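Local coordinates for protein 4-alpha-glucanotransferase (Streptococcus agalactiae, PDB 6M6T) that belongs to the amylomaltase (disproportionating enzyme) family, whose members are built on a TIM barrel, and holds glycan in two pockets, at residues Ala66-Ile72 with Thr191-Tyr196. Numbering follows the deposited sequence.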
loop_
_atom_site.group_PDB
_atom_site.type_symbol
_atom_site.label_atom_id
_atom_site.label_comp_id
_atom_site.label_asym_id
_atom_site.label_seq_id
_atom_site.Cartn_x
_atom_site.Cartn_y
_atom_site.Cartn_z
ATOM N N ALA A 66 -3.169 -11.452 0.281
ATOM C CA ALA A 66 -4.597 -11.524 0.003
ATOM C C ALA A 66 -5.094 -10.178 -0.494
ATOM O O ALA A 66 -4.549 -9.123 -0.138
ATOM C CB ALA A 66 -5.387 -11.946 1.240
ATOM N N GLY A 67 -6.130 -10.224 -1.328
ATOM C CA GLY A 67 -6.701 -9.004 -1.871
ATOM C C GLY A 67 -7.710 -8.381 -0.929
ATOM O O GLY A 67 -8.588 -9.068 -0.400
ATOM N N ASN A 68 -7.589 -7.075 -0.715
ATOM C CA ASN A 68 -8.617 -6.350 0.026
ATOM C C ASN A 68 -9.949 -6.470 -0.696
ATOM O O ASN A 68 -10.124 -5.938 -1.796
ATOM C CB ASN A 68 -8.252 -4.875 0.195
ATOM C CG ASN A 68 -9.421 -4.031 0.674
ATOM O OD1 ASN A 68 -10.346 -4.529 1.314
ATOM N ND2 ASN A 68 -9.379 -2.743 0.363
ATOM N N THR A 69 -10.909 -7.139 -0.077
ATOM C CA THR A 69 -12.122 -7.430 -0.821
ATOM C C THR A 69 -12.998 -6.207 -1.046
ATOM O O THR A 69 -13.904 -6.271 -1.881
ATOM C CB THR A 69 -12.921 -8.496 -0.100
ATOM O OG1 THR A 69 -13.722 -9.169 -1.061
ATOM C CG2 THR A 69 -13.814 -7.856 0.984
ATOM N N HIS A 70 -12.754 -5.102 -0.340
ATOM C CA HIS A 70 -13.565 -3.910 -0.555
ATOM C C HIS A 70 -13.419 -3.358 -1.966
ATOM O O HIS A 70 -14.271 -2.591 -2.414
ATOM C CB HIS A 70 -13.195 -2.830 0.459
ATOM C CG HIS A 70 -13.590 -3.166 1.859
ATOM N ND1 HIS A 70 -13.292 -2.353 2.931
ATOM C CD2 HIS A 70 -14.269 -4.225 2.362
ATOM C CE1 HIS A 70 -13.768 -2.899 4.037
ATOM N NE2 HIS A 70 -14.361 -4.037 3.720
ATOM N N LEU A 71 -12.361 -3.723 -2.671
ATOM C CA LEU A 71 -12.081 -3.151 -3.973
ATOM C C LEU A 71 -12.731 -3.929 -5.103
ATOM O O LEU A 71 -12.621 -3.507 -6.258
ATOM C CB LEU A 71 -10.565 -3.063 -4.200
ATOM C CG LEU A 71 -9.782 -2.398 -3.074
ATOM C CD1 LEU A 71 -8.362 -2.065 -3.514
ATOM C CD2 LEU A 71 -10.507 -1.156 -2.612
ATOM N N ILE A 72 -13.411 -5.037 -4.808
ATOM C CA ILE A 72 -14.136 -5.760 -5.848
ATOM C C ILE A 72 -15.302 -4.913 -6.351
ATOM O O ILE A 72 -16.000 -4.241 -5.570
ATOM C CB ILE A 72 -14.603 -7.126 -5.322
ATOM C CG1 ILE A 72 -13.491 -8.147 -5.549
ATOM C CG2 ILE A 72 -15.889 -7.569 -6.006
ATOM C CD1 ILE A 72 -13.793 -9.471 -4.951
ATOM N N THR A 191 -14.010 -15.067 -3.147
ATOM C CA THR A 191 -13.760 -13.631 -3.188
ATOM C C THR A 191 -12.313 -13.339 -3.576
ATOM O O THR A 191 -12.056 -12.377 -4.308
ATOM C CB THR A 191 -14.124 -12.960 -1.859
ATOM O OG1 THR A 191 -13.442 -13.601 -0.768
ATOM C CG2 THR A 191 -15.627 -13.020 -1.639
ATOM N N GLN A 192 -11.357 -14.172 -3.147
ATOM C CA GLN A 192 -9.983 -13.968 -3.613
ATOM C C GLN A 192 -9.878 -14.196 -5.120
ATOM O O GLN A 192 -9.142 -13.475 -5.817
ATOM C CB GLN A 192 -9.008 -14.870 -2.847
ATOM C CG GLN A 192 -8.644 -14.381 -1.420
ATOM C CD GLN A 192 -8.258 -12.897 -1.346
ATOM O OE1 GLN A 192 -7.240 -12.468 -1.900
ATOM N NE2 GLN A 192 -9.068 -12.118 -0.640
ATOM N N TYR A 193 -10.633 -15.173 -5.641
ATOM C CA TYR A 193 -10.649 -15.408 -7.084
ATOM C C TYR A 193 -11.181 -14.189 -7.830
ATOM O O TYR A 193 -10.634 -13.792 -8.872
ATOM C CB TYR A 193 -11.488 -16.645 -7.409
ATOM C CG TYR A 193 -11.852 -16.797 -8.881
ATOM C CD1 TYR A 193 -10.944 -17.334 -9.794
ATOM C CD2 TYR A 193 -13.111 -16.416 -9.357
ATOM C CE1 TYR A 193 -11.278 -17.476 -11.138
ATOM C CE2 TYR A 193 -13.446 -16.556 -10.699
ATOM C CZ TYR A 193 -12.527 -17.084 -11.583
ATOM O OH TYR A 193 -12.855 -17.224 -12.912
ATOM N N PHE A 194 -12.246 -13.579 -7.301
ATOM C CA PHE A 194 -12.796 -12.361 -7.889
ATOM C C PHE A 194 -11.757 -11.259 -7.924
ATOM O O PHE A 194 -11.526 -10.629 -8.966
ATOM C CB PHE A 194 -13.996 -11.885 -7.083
ATOM C CG PHE A 194 -15.200 -12.705 -7.274
ATOM C CD1 PHE A 194 -15.449 -13.304 -8.500
ATOM C CD2 PHE A 194 -16.099 -12.870 -6.245
ATOM C CE1 PHE A 194 -16.568 -14.066 -8.690
ATOM C CE2 PHE A 194 -17.211 -13.630 -6.425
ATOM C CZ PHE A 194 -17.454 -14.232 -7.652
ATOM N N PHE A 195 -11.172 -10.971 -6.761
ATOM C CA PHE A 195 -10.106 -9.991 -6.665
ATOM C C PHE A 195 -9.098 -10.177 -7.777
ATOM O O PHE A 195 -8.840 -9.258 -8.554
ATOM C CB PHE A 195 -9.399 -10.093 -5.315
ATOM C CG PHE A 195 -8.556 -8.903 -5.007
ATOM C CD1 PHE A 195 -7.241 -8.831 -5.457
ATOM C CD2 PHE A 195 -9.082 -7.832 -4.290
ATOM C CE1 PHE A 195 -6.463 -7.715 -5.184
ATOM C CE2 PHE A 195 -8.312 -6.713 -4.005
ATOM C CZ PHE A 195 -6.997 -6.650 -4.446
ATOM N N TYR A 196 -8.495 -11.359 -7.842
ATOM C CA TYR A 196 -7.377 -11.517 -8.761
ATOM C C TYR A 196 -7.829 -11.426 -10.215
ATOM O O TYR A 196 -7.144 -10.798 -11.029
ATOM C CB TYR A 196 -6.640 -12.822 -8.475
ATOM C CG TYR A 196 -5.601 -12.617 -7.410
ATOM C CD1 TYR A 196 -5.981 -12.275 -6.113
ATOM C CD2 TYR A 196 -4.237 -12.726 -7.697
ATOM C CE1 TYR A 196 -5.040 -12.071 -5.115
ATOM C CE2 TYR A 196 -3.281 -12.517 -6.705
ATOM C CZ TYR A 196 -3.698 -12.185 -5.418
ATOM O OH TYR A 196 -2.781 -11.968 -4.423
#
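This is a buried loop-to-helix contact within the long connection between neighbouring parallel strands 43-45 and 212-217 of the TIM barrel. Residues 66-72 belong to the loop that follows strand 43-45. Residues 191-196 are part of helix 182-208, which leads toward the adjacent strand 212-217. The polar half of the contact is a two-bond amide pairing. Gly67 N donates to Gln192 OE1 at 2.6 Å, and Gln192 NE2 donates to Gly67 O at 3.1 Å. Both bonds are nearly straight, so one side-chain amide satisfies both the backbone NH and the carbonyl of the same glycine. Gly67 CA also sits over the face of the Phe195 ring. Gly67 CA is 3.3 Å from the Phe195 ring centroid, almost on the ring normal, which makes a CH-pi contact. A beta carbon at this position would collide with the ring, so the close fit depends on glycine. The edge of the same ring meets the backbone, with Phe195 CE2 3.0 Å from Asn68 O. Beyond this point the loop turns. Asn68 OD1 accepts from His70 N at 3.0 Å in an Asx turn, and residues 69-71 form a short 3-10 segment. Ile72 then returns to the helix. Ile72 CD1 lies 3.2 Å from Phe194 CB and 3.4 Å from Thr191 O. The CA atoms of Ile72 and Phe195 are 5.9 Å apart. Tyr196 OH hydrogen-bonds to Val65 O, just ahead of this part of the loop. Around the contact, Phe25 meets the Phe195 ring edge-to-face, and Gln192 touches helix 140-152. Ile72 and Phe194 both pack against helices 74-78 and 105-122.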